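Local atomic coordinates of beta-galactosidase (Trichoderma reesei, PDB entry 3OG2), a protein that probably hydrolyses terminal non-reducing beta-D-galactose residues of beta-D-galactosides, as a glycoside hydrolase of family 35. Residues 46-51 and 74-79; 608-613 and 645-650; 724-729 and 807-812; 888-893 and 951-956. One frame throughout, in Å; residues are numbered along the deposited sequence. Where two conformers were deposited one is given.

Interaction 1: 46-51 and 74-79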
loop_
_atom_site.group_PDB
_atom_site.type_symbol
_atom_site.label_atom_id
_atom_site.label_comp_id
_atom_site.label_asym_id
_atom_site.label_seq_id
_atom_site.Cartn_x
_atom_site.Cartn_y
_atom_site.Cartn_z
ATOM N N GLU A 46 -1.769 -4.396 4.543
ATOM C CA GLU A 46 -2.225 -4.434 3.168
ATOM C C GLU A 46 -1.044 -4.260 2.189
ATOM O O GLU A 46 -0.250 -3.323 2.362
ATOM C CB GLU A 46 -3.212 -3.279 2.899
ATOM C CG GLU A 46 -3.916 -3.448 1.578
ATOM C CD GLU A 46 -5.169 -4.279 1.581
ATOM O OE1 GLU A 46 -5.606 -4.808 2.648
ATOM O OE2 GLU A 46 -5.772 -4.432 0.473
ATOM N N VAL A 47 -0.999 -5.159 1.207
ATOM C CA VAL A 47 0.007 -5.169 0.125
ATOM C C VAL A 47 -0.711 -5.538 -1.162
ATOM O O VAL A 47 -1.482 -6.485 -1.140
ATOM C CB VAL A 47 1.117 -6.189 0.395
ATOM C CG1 VAL A 47 2.107 -6.252 -0.784
ATOM C CG2 VAL A 47 1.841 -5.896 1.708
ATOM N N HIS A 48 -0.448 -4.821 -2.241
ATOM C CA HIS A 48 -1.162 -5.119 -3.499
ATOM C C HIS A 48 -0.161 -5.662 -4.488
ATOM O O HIS A 48 0.715 -4.938 -4.930
ATOM C CB HIS A 48 -1.803 -3.872 -4.079
ATOM C CG HIS A 48 -2.903 -3.365 -3.169
ATOM N ND1 HIS A 48 -3.449 -2.141 -3.289
ATOM C CD2 HIS A 48 -3.524 -4.034 -2.151
ATOM C CE1 HIS A 48 -4.390 -2.039 -2.325
ATOM N NE2 HIS A 48 -4.449 -3.161 -1.623
ATOM N N PRO A 49 -0.222 -6.955 -4.822
ATOM C CA PRO A 49 0.838 -7.567 -5.650
ATOM C C PRO A 49 0.992 -6.852 -6.976
ATOM O O PRO A 49 2.112 -6.750 -7.492
ATOM C CB PRO A 49 0.393 -9.018 -5.818
ATOM C CG PRO A 49 -1.004 -9.100 -5.348
ATOM C CD PRO A 49 -1.224 -7.949 -4.374
ATOM N N PHE A 50 -0.112 -6.360 -7.548
ATOM C CA PHE A 50 0.010 -5.722 -8.855
ATOM C C PHE A 50 0.673 -4.363 -8.819
ATOM O O PHE A 50 0.977 -3.837 -9.901
ATOM C CB PHE A 50 -1.406 -5.635 -9.487
ATOM C CG PHE A 50 -2.412 -4.931 -8.601
ATOM C CD1 PHE A 50 -2.512 -3.542 -8.619
ATOM C CD2 PHE A 50 -3.251 -5.692 -7.765
ATOM C CE1 PHE A 50 -3.410 -2.858 -7.797
ATOM C CE2 PHE A 50 -4.121 -4.991 -6.934
ATOM C CZ PHE A 50 -4.204 -3.606 -6.925
ATOM N N ARG A 51 0.904 -3.806 -7.636
ATOM C CA ARG A 51 1.610 -2.514 -7.516
ATOM C C ARG A 51 3.125 -2.686 -7.319
ATOM O O ARG A 51 3.840 -1.696 -7.192
ATOM C CB ARG A 51 1.020 -1.718 -6.369
ATOM C CG ARG A 51 -0.279 -1.013 -6.875
ATOM C CD ARG A 51 -1.067 -0.389 -5.742
ATOM N NE ARG A 51 -1.911 0.725 -6.212
ATOM C CZ ARG A 51 -3.152 0.958 -5.830
ATOM N NH1 ARG A 51 -3.860 0.148 -5.043
ATOM N NH2 ARG A 51 -3.687 2.073 -6.319
ATOM N N SER A 74 -3.090 -8.679 3.776
ATOM C CA SER A 74 -4.315 -8.572 2.994
ATOM C C SER A 74 -4.005 -8.011 1.624
ATOM O O SER A 74 -3.222 -7.079 1.536
ATOM C CB SER A 74 -5.241 -7.620 3.777
ATOM O OG SER A 74 -6.410 -7.304 3.027
ATOM N N PHE A 75 -4.610 -8.602 0.573
ATOM C CA PHE A 75 -4.267 -8.140 -0.766
ATOM C C PHE A 75 -5.496 -8.078 -1.645
ATOM O O PHE A 75 -6.394 -8.916 -1.546
ATOM C CB PHE A 75 -3.224 -9.032 -1.418
ATOM C CG PHE A 75 -3.679 -10.451 -1.755
ATOM C CD1 PHE A 75 -3.724 -11.470 -0.796
ATOM C CD2 PHE A 75 -4.084 -10.746 -3.063
ATOM C CE1 PHE A 75 -4.135 -12.764 -1.157
ATOM C CE2 PHE A 75 -4.472 -12.043 -3.411
ATOM C CZ PHE A 75 -4.497 -13.044 -2.459
ATOM N N TYR A 76 -5.490 -7.102 -2.550
ATOM C CA TYR A 76 -6.458 -7.034 -3.631
ATOM C C TYR A 76 -5.895 -7.759 -4.847
ATOM O O TYR A 76 -4.656 -7.856 -5.017
ATOM C CB TYR A 76 -6.739 -5.576 -4.014
ATOM C CG TYR A 76 -7.711 -4.829 -3.125
ATOM C CD1 TYR A 76 -8.923 -5.388 -2.663
ATOM C CD2 TYR A 76 -7.416 -3.488 -2.835
ATOM C CE1 TYR A 76 -9.793 -4.608 -1.875
ATOM C CE2 TYR A 76 -8.283 -2.732 -2.061
ATOM C CZ TYR A 76 -9.457 -3.302 -1.594
ATOM O OH TYR A 76 -10.265 -2.513 -0.819
ATOM N N VAL A 77 -6.820 -8.146 -5.729
ATOM C CA VAL A 77 -6.482 -8.517 -7.114
ATOM C C VAL A 77 -7.210 -7.547 -8.020
ATOM O O VAL A 77 -8.397 -7.246 -7.742
ATOM C CB VAL A 77 -6.882 -9.959 -7.444
ATOM C CG1 VAL A 77 -6.433 -10.284 -8.867
ATOM C CG2 VAL A 77 -6.341 -10.941 -6.424
ATOM N N ASP A 78 -6.544 -7.023 -9.050
ATOM C CA ASP A 78 -7.135 -6.031 -9.946
ATOM C C ASP A 78 -7.581 -6.706 -11.229
ATOM O O ASP A 78 -6.758 -7.054 -12.105
ATOM C CB ASP A 78 -6.071 -4.945 -10.198
ATOM C CG ASP A 78 -6.578 -3.821 -11.038
ATOM O OD1 ASP A 78 -7.710 -3.819 -11.556
ATOM O OD2 ASP A 78 -5.782 -2.815 -11.210
ATOM N N TRP A 79 -8.899 -6.874 -11.365
ATOM C CA TRP A 79 -9.490 -7.570 -12.518
ATOM C C TRP A 79 -9.040 -6.914 -13.821
ATOM O O TRP A 79 -8.756 -7.627 -14.804
ATOM C CB TRP A 79 -11.023 -7.498 -12.315
ATOM C CG TRP A 79 -11.873 -8.044 -13.411
ATOM C CD1 TRP A 79 -11.545 -8.839 -14.509
ATOM C CD2 TRP A 79 -13.292 -7.818 -13.513
ATOM N NE1 TRP A 79 -12.665 -9.096 -15.249
ATOM C CE2 TRP A 79 -13.753 -8.484 -14.667
ATOM C CE3 TRP A 79 -14.206 -7.114 -12.736
ATOM C CZ2 TRP A 79 -15.083 -8.466 -15.058
ATOM C CZ3 TRP A 79 -15.527 -7.085 -13.109
ATOM C CH2 TRP A 79 -15.950 -7.759 -14.268
#
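Glu46 reaches from its strand toward Ser74 and Tyr76 of the neighbouring parallel strand, and its carboxylate bonds to the first and lies over the ring of the second. CB and CG pass the carbonyl oxygen of Ser74, CG at 3.7 Å from Ser74 O. CG is anti to the backbone N (chi1 -168°), and a bend at chi2 brings CD to 3.4 Å from Ser74 O. OE1 accepts a hydrogen bond from Ser74 OG at 2.6 Å, the hydroxyl standing above the carboxylate plane. OE2 lies over one face of the Tyr76 ring, offset toward the rim, and with its anti lone pair accepts His48 NE2 at 2.8 Å in the plane of the imidazole. At the other nitrogen of that ring, Arg51 NH1 donates to His48 ND1, fixing the imidazole's rotation. One face of His48 receives Tyr76 CB, while the two rings meet obliquely, planes 42° apart. Asp78 CB sits over the centre of the Phe50 ring, 3.7 Å from its centroid, and His48 CB lies over the opposite face, offset toward the rim. Val47 N donates to Ser74 O at 3.0 Å. Strand 38-47, helix 58-66 and strand 72-76 form a beta-alpha-beta unit of the TIM barrel. Tyr76, a galactose-binding residue, hydrogen-bonds through OH to Asn179, another residue of that site. Arg114 forms a salt bridge with Glu46 OE2, and Asn320 bonds to OE1. So many donors around one buried carboxylate probably stabilise its negative charge, and the bonded series Arg51-His48-Glu46 is consistent with a second shell, whose His48 and Glu46 touch Tyr76.

Interaction 2: 608-613 and 645-650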
loop_
_atom_site.group_PDB
_atom_site.type_symbol
_atom_site.label_atom_id
_atom_site.label_comp_id
_atom_site.label_asym_id
_atom_site.label_seq_id
_atom_site.Cartn_x
_atom_site.Cartn_y
_atom_site.Cartn_z
ATOM N N VAL A 608 23.094 1.774 9.027
ATOM C CA VAL A 608 24.070 2.532 9.788
ATOM C C VAL A 608 24.867 1.493 10.567
ATOM O O VAL A 608 24.473 0.338 10.788
ATOM C CB VAL A 608 23.454 3.531 10.766
ATOM C CG1 VAL A 608 22.694 4.578 10.009
ATOM C CG2 VAL A 608 22.582 2.821 11.802
ATOM N N THR A 609 26.043 1.882 11.066
ATOM C CA THR A 609 26.772 0.869 11.856
ATOM C C THR A 609 26.048 0.705 13.181
ATOM O O THR A 609 25.414 1.589 13.772
ATOM C CB THR A 609 28.237 1.244 11.988
ATOM O OG1 THR A 609 28.192 2.478 12.659
ATOM C CG2 THR A 609 28.847 1.427 10.611
ATOM N N THR A 610 26.124 -0.524 13.710
ATOM C CA THR A 610 25.517 -0.909 14.981
ATOM C C THR A 610 26.114 -2.228 15.418
ATOM O O THR A 610 26.403 -3.030 14.534
ATOM C CB THR A 610 23.990 -1.026 14.814
ATOM O OG1 THR A 610 23.412 -1.473 16.046
ATOM C CG2 THR A 610 23.632 -2.052 13.731
ATOM N N PRO A 611 26.219 -2.491 16.702
ATOM C CA PRO A 611 26.434 -3.853 17.149
ATOM C C PRO A 611 25.129 -4.613 17.048
ATOM O O PRO A 611 24.051 -4.049 16.829
ATOM C CB PRO A 611 26.820 -3.740 18.640
ATOM C CG PRO A 611 26.437 -2.355 19.027
ATOM C CD PRO A 611 26.142 -1.536 17.832
ATOM N N LEU A 612 25.196 -5.910 17.218
ATOM C CA LEU A 612 24.009 -6.754 17.361
ATOM C C LEU A 612 24.156 -7.475 18.694
ATOM O O LEU A 612 25.186 -8.094 18.931
ATOM C CB LEU A 612 23.896 -7.854 16.304
ATOM C CG LEU A 612 23.438 -7.519 14.918
ATOM C CD1 LEU A 612 23.309 -8.823 14.138
ATOM C CD2 LEU A 612 22.133 -6.709 14.949
ATOM N N GLU A 613 23.103 -7.413 19.501
ATOM C CA GLU A 613 23.062 -8.144 20.757
ATOM C C GLU A 613 21.972 -9.215 20.645
ATOM O O GLU A 613 20.850 -8.914 20.290
ATOM C CB GLU A 613 22.776 -7.217 21.925
ATOM C CG GLU A 613 22.625 -7.934 23.273
ATOM C CD GLU A 613 22.207 -6.921 24.334
ATOM O OE1 GLU A 613 21.306 -6.057 24.105
ATOM O OE2 GLU A 613 22.734 -6.946 25.481
ATOM N N PRO A 645 29.194 -7.214 13.446
ATOM C CA PRO A 645 29.323 -7.531 12.016
ATOM C C PRO A 645 29.928 -6.357 11.261
ATOM O O PRO A 645 29.760 -5.156 11.560
ATOM C CB PRO A 645 27.886 -7.790 11.557
ATOM C CG PRO A 645 27.025 -7.203 12.620
ATOM C CD PRO A 645 27.799 -7.229 13.912
ATOM N N ALA A 646 30.647 -6.709 10.195
ATOM C CA ALA A 646 31.203 -5.718 9.274
ATOM C C ALA A 646 30.058 -4.948 8.652
ATOM O O ALA A 646 29.097 -5.549 8.167
ATOM C CB ALA A 646 32.028 -6.393 8.174
ATOM N N ILE A 647 30.122 -3.640 8.699
ATOM C CA ILE A 647 29.141 -2.779 8.038
ATOM C C ILE A 647 29.894 -1.656 7.340
ATOM O O ILE A 647 30.375 -0.750 8.002
ATOM C CB ILE A 647 28.095 -2.204 9.027
ATOM C CG1 ILE A 647 27.369 -3.329 9.778
ATOM C CG2 ILE A 647 27.148 -1.225 8.326
ATOM C CD1 ILE A 647 26.677 -2.837 11.022
ATOM N N GLU A 648 30.032 -1.736 6.043
ATOM C CA GLU A 648 30.607 -0.639 5.270
ATOM C C GLU A 648 29.462 -0.048 4.460
ATOM O O GLU A 648 28.765 -0.812 3.759
ATOM C CB GLU A 648 31.680 -1.191 4.355
ATOM C CG GLU A 648 32.729 -2.023 5.104
ATOM C CD GLU A 648 33.943 -1.116 5.279
ATOM O OE1 GLU A 648 35.037 -1.457 4.777
ATOM O OE2 GLU A 648 33.653 -0.079 5.924
ATOM N N ILE A 649 29.235 1.255 4.544
ATOM C CA ILE A 649 28.208 1.903 3.701
ATOM C C ILE A 649 28.967 2.701 2.642
ATOM O O ILE A 649 29.644 3.694 2.979
ATOM C CB ILE A 649 27.290 2.795 4.548
ATOM C CG1 ILE A 649 26.647 2.027 5.719
ATOM C CG2 ILE A 649 26.230 3.525 3.712
ATOM C CD1 ILE A 649 25.773 0.856 5.307
ATOM N N PRO A 650 28.971 2.267 1.390
ATOM C CA PRO A 650 29.834 2.919 0.393
ATOM C C PRO A 650 29.192 4.176 -0.152
ATOM O O PRO A 650 27.989 4.357 -0.031
ATOM C CB PRO A 650 29.934 1.860 -0.714
ATOM C CG PRO A 650 28.587 1.158 -0.630
ATOM C CD PRO A 650 28.225 1.101 0.837
HETATM O O HOH W 1 28.919 -3.991 13.940
#
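Ile647 turns its side chain onto residues 608-610 and makes most of the apolar contact. CG1 is anti to the carbonyl carbon (chi1 -57°), and chi2 near anti (162°) takes CD1 to the Thr610 backbone, 3.5 Å from Thr610 O and 3.6 Å from Thr610 N. The other branch, CG2, meets the methyl of Thr609 at 3.9 Å between Ile647 CG2 and Thr609 CG2, the two side chains lying oblique to each other. Thr609 CG2 also lies 3.7 Å from Ile647 O. A second, looser apolar contact sets Leu612 CG against Pro645 CG at 4.3 Å. Polar contact between the segments runs through water: one molecule donates to both Thr610 O and Pro645 O, 2.8 Å from each, and no direct hydrogen bond forms. Within its own segment, Thr610 OG1 donates to Pro611 O at 2.8 Å. The contact lies at the surface, where Val608 touches an N-acetylglucosamine. Leu612 begins strand 612-615, which pairs with strand 641-643 in a mixed sheet; beyond it the two segments stay in contact without regular pairing, and residues 645-650 run on through the loop toward strand 663-666, with Pro645 also resting on Leu631 of strand 629-635.

Interaction 3: 724-729 and 807-812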
loop_
_atom_site.group_PDB
_atom_site.type_symbol
_atom_site.label_atom_id
_atom_site.label_comp_id
_atom_site.label_asym_id
_atom_site.label_seq_id
_atom_site.Cartn_x
_atom_site.Cartn_y
_atom_site.Cartn_z
ATOM N N ALA A 724 -14.655 30.519 -44.829
ATOM C CA ALA A 724 -13.247 30.706 -44.510
ATOM C C ALA A 724 -12.992 30.716 -43.009
ATOM O O ALA A 724 -11.906 30.376 -42.572
ATOM C CB ALA A 724 -12.786 31.998 -45.155
ATOM N N ARG A 725 -13.989 31.126 -42.230
ATOM C CA ARG A 725 -13.851 31.050 -40.790
ATOM C C ARG A 725 -14.948 30.156 -40.241
ATOM O O ARG A 725 -16.115 30.327 -40.641
ATOM C CB ARG A 725 -13.985 32.461 -40.179
ATOM C CG ARG A 725 -13.796 32.438 -38.669
ATOM C CD ARG A 725 -13.706 33.851 -38.103
ATOM N NE ARG A 725 -12.381 34.457 -38.380
ATOM C CZ ARG A 725 -12.036 35.662 -37.958
ATOM N NH1 ARG A 725 -12.900 36.404 -37.265
ATOM N NH2 ARG A 725 -10.796 36.106 -38.258
ATOM N N GLN A 726 -14.580 29.216 -39.347
ATOM C CA GLN A 726 -15.537 28.313 -38.722
ATOM C C GLN A 726 -15.277 28.350 -37.223
ATOM O O GLN A 726 -14.172 28.707 -36.826
ATOM C CB GLN A 726 -15.403 26.917 -39.330
ATOM C CG GLN A 726 -15.815 27.032 -40.821
ATOM C CD GLN A 726 -16.054 25.739 -41.516
ATOM O OE1 GLN A 726 -16.623 25.689 -42.598
ATOM N NE2 GLN A 726 -15.652 24.627 -40.886
ATOM N N GLN A 727 -16.309 27.964 -36.476
ATOM C CA GLN A 727 -16.205 27.980 -35.041
ATOM C C GLN A 727 -16.340 26.530 -34.575
ATOM O O GLN A 727 -17.288 25.848 -34.945
ATOM C CB GLN A 727 -17.308 28.845 -34.438
ATOM C CG GLN A 727 -17.224 30.322 -34.874
ATOM C CD GLN A 727 -15.955 31.066 -34.570
ATOM O OE1 GLN A 727 -15.644 32.044 -35.309
ATOM N NE2 GLN A 727 -15.214 30.668 -33.529
ATOM N N LEU A 728 -15.388 26.110 -33.761
ATOM C CA LEU A 728 -15.400 24.761 -33.222
ATOM C C LEU A 728 -15.605 24.778 -31.710
ATOM O O LEU A 728 -14.910 25.488 -30.973
ATOM C CB LEU A 728 -14.019 24.126 -33.506
ATOM C CG LEU A 728 -13.816 22.746 -32.886
ATOM C CD1 LEU A 728 -14.766 21.750 -33.544
ATOM C CD2 LEU A 728 -12.334 22.383 -33.079
ATOM N N PHE A 729 -16.543 23.996 -31.243
ATOM C CA PHE A 729 -16.817 23.759 -29.830
ATOM C C PHE A 729 -16.387 22.337 -29.609
ATOM O O PHE A 729 -16.821 21.460 -30.394
ATOM C CB PHE A 729 -18.321 23.928 -29.516
ATOM C CG PHE A 729 -18.683 23.298 -28.188
ATOM C CD1 PHE A 729 -18.212 23.884 -27.022
ATOM C CD2 PHE A 729 -19.474 22.161 -28.140
ATOM C CE1 PHE A 729 -18.537 23.322 -25.809
ATOM C CE2 PHE A 729 -19.815 21.598 -26.922
ATOM C CZ PHE A 729 -19.355 22.200 -25.759
ATOM N N TYR A 807 -19.353 18.039 -29.552
ATOM C CA TYR A 807 -18.695 19.026 -30.389
ATOM C C TYR A 807 -19.737 19.704 -31.268
ATOM O O TYR A 807 -20.810 19.190 -31.494
ATOM C CB TYR A 807 -17.621 18.377 -31.274
ATOM C CG TYR A 807 -18.134 17.418 -32.313
ATOM C CD1 TYR A 807 -18.503 17.836 -33.615
ATOM C CD2 TYR A 807 -18.259 16.065 -32.022
ATOM C CE1 TYR A 807 -18.983 16.978 -34.573
ATOM C CE2 TYR A 807 -18.726 15.167 -32.972
ATOM C CZ TYR A 807 -19.086 15.634 -34.215
ATOM O OH TYR A 807 -19.520 14.734 -35.145
ATOM N N ALA A 808 -19.305 20.819 -31.834
ATOM C CA ALA A 808 -20.156 21.492 -32.817
ATOM C C ALA A 808 -19.186 22.278 -33.705
ATOM O O ALA A 808 -18.321 22.998 -33.181
ATOM C CB ALA A 808 -21.154 22.442 -32.191
ATOM N N LEU A 809 -19.323 22.146 -34.983
ATOM C CA LEU A 809 -18.502 22.921 -35.927
ATOM C C LEU A 809 -19.488 23.724 -36.766
ATOM O O LEU A 809 -20.382 23.126 -37.391
ATOM C CB LEU A 809 -17.704 21.960 -36.802
ATOM C CG LEU A 809 -16.779 22.684 -37.804
ATOM C CD1 LEU A 809 -15.763 23.596 -37.128
ATOM C CD2 LEU A 809 -16.051 21.637 -38.649
ATOM N N THR A 810 -19.346 25.039 -36.792
ATOM C CA THR A 810 -20.330 25.869 -37.468
ATOM C C THR A 810 -19.602 26.813 -38.435
ATOM O O THR A 810 -18.490 27.278 -38.153
ATOM C CB THR A 810 -21.202 26.681 -36.477
ATOM O OG1 THR A 810 -20.309 27.327 -35.548
ATOM C CG2 THR A 810 -22.164 25.829 -35.658
ATOM N N SER A 811 -20.275 27.054 -39.566
ATOM C CA SER A 811 -19.764 28.020 -40.497
ATOM C C SER A 811 -20.072 29.426 -39.989
ATOM O O SER A 811 -20.809 29.636 -39.004
ATOM C CB SER A 811 -20.409 27.851 -41.885
ATOM O OG SER A 811 -21.678 28.524 -41.854
ATOM N N SER A 812 -19.493 30.387 -40.722
ATOM C CA SER A 812 -19.682 31.782 -40.259
ATOM C C SER A 812 -21.101 32.242 -40.503
ATOM O O SER A 812 -21.411 33.360 -40.099
ATOM C CB SER A 812 -18.665 32.705 -40.936
ATOM O OG SER A 812 -18.731 32.616 -42.345
HETATM O O HOH W 2 -16.122 33.309 -43.180
HETATM O O HOH W 3 -19.581 25.859 -33.029
#
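The Phe729 ring meets the opposite strand at its edge, where Ala808 N lies near the ring plane, 3.9 Å from Phe729 CD2; Tyr807 CA approaches it obliquely. Phe729 lies on the same face of the sheet as Gln727, Ala808 and Thr810. The Tyr807 ring leads away from this strand pair and meets Trp821, to whose NE1 its hydroxyl is hydrogen-bonded; Tyr807 CB stays 3.3 Å from Phe729 O. On the other face, the amide end of Gln726 reaches across Leu809, NE2 lying 3.8 Å from Leu809 CD2, while its OE1 is held by the backbone N atoms of Arg722 and Thr723. Leu728 CB touches Leu809 CD1 there at 4.1 Å, and Phe719 of strand 713-720 packs on both Gln726 and Leu809. The backbones are joined by two reciprocal pairs of hydrogen bonds, Gln727 with Thr810 and Phe729 with Ala808, with Gln727 N 2.8 Å from Thr810 O. Beside the first pair a water donates to Gln727 O and also bonds to Thr810 OG1; a second water joins Arg725 N to Ser812 OG at the end of the ladder. Strand 726-733 is the middle of three antiparallel strands, between 760-767 and 803-811. A buried face packed on a strand of the neighbouring five-stranded sheet, opposite a more exposed one, is the arrangement of a beta-sandwich, in keeping with an all-beta domain of this enzyme.

Interaction 4: 888-893 and 951-956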
loop_
_atom_site.group_PDB
_atom_site.type_symbol
_atom_site.label_atom_id
_atom_site.label_comp_id
_atom_site.label_asym_id
_atom_site.label_seq_id
_atom_site.Cartn_x
_atom_site.Cartn_y
_atom_site.Cartn_z
ATOM N N ALA A 888 14.720 8.496 -25.985
ATOM C CA ALA A 888 15.168 7.225 -25.447
ATOM C C ALA A 888 16.689 7.249 -25.242
ATOM O O ALA A 888 17.412 7.843 -26.037
ATOM C CB ALA A 888 14.833 6.037 -26.350
ATOM N N ALA A 889 17.142 6.548 -24.197
ATOM C CA ALA A 889 18.600 6.482 -23.972
ATOM C C ALA A 889 18.932 5.190 -23.271
ATOM O O ALA A 889 18.118 4.693 -22.474
ATOM C CB ALA A 889 19.110 7.675 -23.180
ATOM N N LYS A 890 20.109 4.649 -23.519
ATOM C CA LYS A 890 20.601 3.530 -22.780
ATOM C C LYS A 890 21.241 4.030 -21.479
ATOM O O LYS A 890 22.010 4.973 -21.456
ATOM C CB LYS A 890 21.677 2.804 -23.624
ATOM C CG LYS A 890 22.149 1.521 -22.951
ATOM C CD LYS A 890 23.256 0.876 -23.806
ATOM C CE LYS A 890 22.731 -0.149 -24.775
ATOM N NZ LYS A 890 23.826 -0.600 -25.707
ATOM N N LEU A 891 20.891 3.357 -20.381
ATOM C CA LEU A 891 21.414 3.671 -19.058
ATOM C C LEU A 891 22.079 2.423 -18.524
ATOM O O LEU A 891 21.410 1.558 -18.002
ATOM C CB LEU A 891 20.275 4.131 -18.134
ATOM C CG LEU A 891 20.610 4.296 -16.643
ATOM C CD1 LEU A 891 21.690 5.316 -16.389
ATOM C CD2 LEU A 891 19.299 4.609 -15.880
ATOM N N PRO A 892 23.392 2.292 -18.636
ATOM C CA PRO A 892 24.083 1.165 -18.017
ATOM C C PRO A 892 24.168 1.393 -16.514
ATOM O O PRO A 892 24.464 2.503 -16.098
ATOM C CB PRO A 892 25.482 1.191 -18.636
ATOM C CG PRO A 892 25.387 2.167 -19.735
ATOM C CD PRO A 892 24.323 3.173 -19.353
ATOM N N LEU A 893 23.941 0.371 -15.724
ATOM C CA LEU A 893 24.139 0.473 -14.280
ATOM C C LEU A 893 25.049 -0.641 -13.838
ATOM O O LEU A 893 24.972 -1.743 -14.401
ATOM C CB LEU A 893 22.819 0.293 -13.514
ATOM C CG LEU A 893 21.853 1.466 -13.646
ATOM C CD1 LEU A 893 20.542 1.135 -12.922
ATOM C CD2 LEU A 893 22.476 2.760 -13.141
ATOM N N ASN A 951 23.031 -4.358 -13.008
ATOM C CA ASN A 951 24.337 -4.844 -13.523
ATOM C C ASN A 951 24.176 -5.125 -14.992
ATOM O O ASN A 951 24.432 -6.175 -15.568
ATOM C CB ASN A 951 24.787 -6.062 -12.697
ATOM C CG ASN A 951 25.281 -5.602 -11.327
ATOM O OD1 ASN A 951 24.616 -5.764 -10.275
ATOM N ND2 ASN A 951 26.492 -5.001 -11.316
ATOM N N GLY A 952 23.704 -4.115 -15.720
ATOM C CA GLY A 952 23.491 -4.333 -17.151
ATOM C C GLY A 952 22.888 -3.089 -17.778
ATOM O O GLY A 952 22.845 -2.026 -17.147
ATOM N N ASP A 953 22.471 -3.196 -19.032
ATOM C CA ASP A 953 21.923 -2.108 -19.810
ATOM C C ASP A 953 20.453 -1.948 -19.477
ATOM O O ASP A 953 19.701 -2.916 -19.327
ATOM C CB ASP A 953 22.060 -2.395 -21.312
ATOM C CG ASP A 953 23.480 -2.215 -21.804
ATOM O OD1 ASP A 953 24.284 -1.578 -21.070
ATOM O OD2 ASP A 953 23.817 -2.685 -22.901
ATOM N N ASN A 954 20.042 -0.726 -19.344
ATOM C CA ASN A 954 18.630 -0.363 -19.211
ATOM C C ASN A 954 18.295 0.596 -20.344
ATOM O O ASN A 954 19.208 1.256 -20.868
ATOM C CB ASN A 954 18.407 0.341 -17.877
ATOM C CG ASN A 954 18.737 -0.578 -16.725
ATOM O OD1 ASN A 954 17.887 -1.393 -16.326
ATOM N ND2 ASN A 954 19.945 -0.462 -16.205
ATOM N N TRP A 955 17.021 0.671 -20.680
ATOM C CA TRP A 955 16.529 1.671 -21.654
ATOM C C TRP A 955 15.582 2.574 -20.902
ATOM O O TRP A 955 14.644 2.050 -20.245
ATOM C CB TRP A 955 15.805 0.906 -22.773
ATOM C CG TRP A 955 16.931 0.505 -23.725
ATOM C CD1 TRP A 955 17.564 -0.724 -23.707
ATOM C CD2 TRP A 955 17.537 1.318 -24.735
ATOM N NE1 TRP A 955 18.522 -0.697 -24.687
ATOM C CE2 TRP A 955 18.532 0.522 -25.330
ATOM C CE3 TRP A 955 17.356 2.620 -25.220
ATOM C CZ2 TRP A 955 19.333 1.001 -26.385
ATOM C CZ3 TRP A 955 18.149 3.107 -26.271
ATOM C CH2 TRP A 955 19.142 2.284 -26.852
ATOM N N ILE A 956 15.811 3.872 -20.961
ATOM C CA ILE A 956 14.996 4.883 -20.306
ATOM C C ILE A 956 14.315 5.761 -21.351
ATOM O O ILE A 956 14.948 6.206 -22.308
ATOM C CB ILE A 956 15.824 5.767 -19.358
ATOM C CG1 ILE A 956 16.351 5.035 -18.122
ATOM C CG2 ILE A 956 15.033 7.002 -18.953
ATOM C CD1 ILE A 956 15.266 4.411 -17.273
#
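Trp955 lays its six-membered ring over Lys890, whose CB stands 4.1 Å from the ring centroid and 13° off the normal, a CH-pi contact over the face. At the edge of the indole, near its plane, lies Ala888 CB. Beyond CG the lysine runs past Asp953: it bends at chi3 (-93°), bringing CE to 3.3 Å from Asp953 OD2, and NZ forms a long salt bridge of 3.5 Å with the same oxygen. The other face carries Leu891, Leu893, Asn954 and Ile956. Leu891 CD2 touches Ile956 CG1 at 3.7 Å, and Asn954 turns its amide to the first strand. There Leu891 O is gripped twice by one residue, by Asn954 ND2 at 3.1 Å in the amide plane and by Asn954 N at 3.0 Å from above the carbonyl plane. Leu893 CD1 packs against that same ND2, while Asp949 N and Asn924 ND2 hold the amide oxygen. Backbone bonds continue on either side of Leu891: Ala889 and Ile956 exchange a pair, and Leu893 N donates to Gly952 O, with a weak return bond from Gly952 N. The chain turns a corner at Gly952. Strand 883-894 lies between 663-666 and 953-962 in an antiparallel five-stranded sheet, and the side chains of Leu893 and Ile956 touch Leu904 and Phe906 of strand 900-908, which belongs to another sheet.

The four contacts follow one another along the chain without overlap, and none touches another. Interaction 1 is deep in the TIM barrel, its centre about 8 Å from the centre of the chain, and is the one that holds a galactose-binding residue. The others lie in beta-rich parts: interaction 2 at the ends of two inner strands, 612-615 and 641-643, of a mixed sheet, interactions 3 and 4 in two separate all-beta regions. Centres of interactions 2 and 3 are about 71 Å apart, on opposite sides of the chain's centre, while interactions 2 and 4 come within about 13 Å at their nearest atoms. The beta domains thus spread around a catalytic barrel in a single chain.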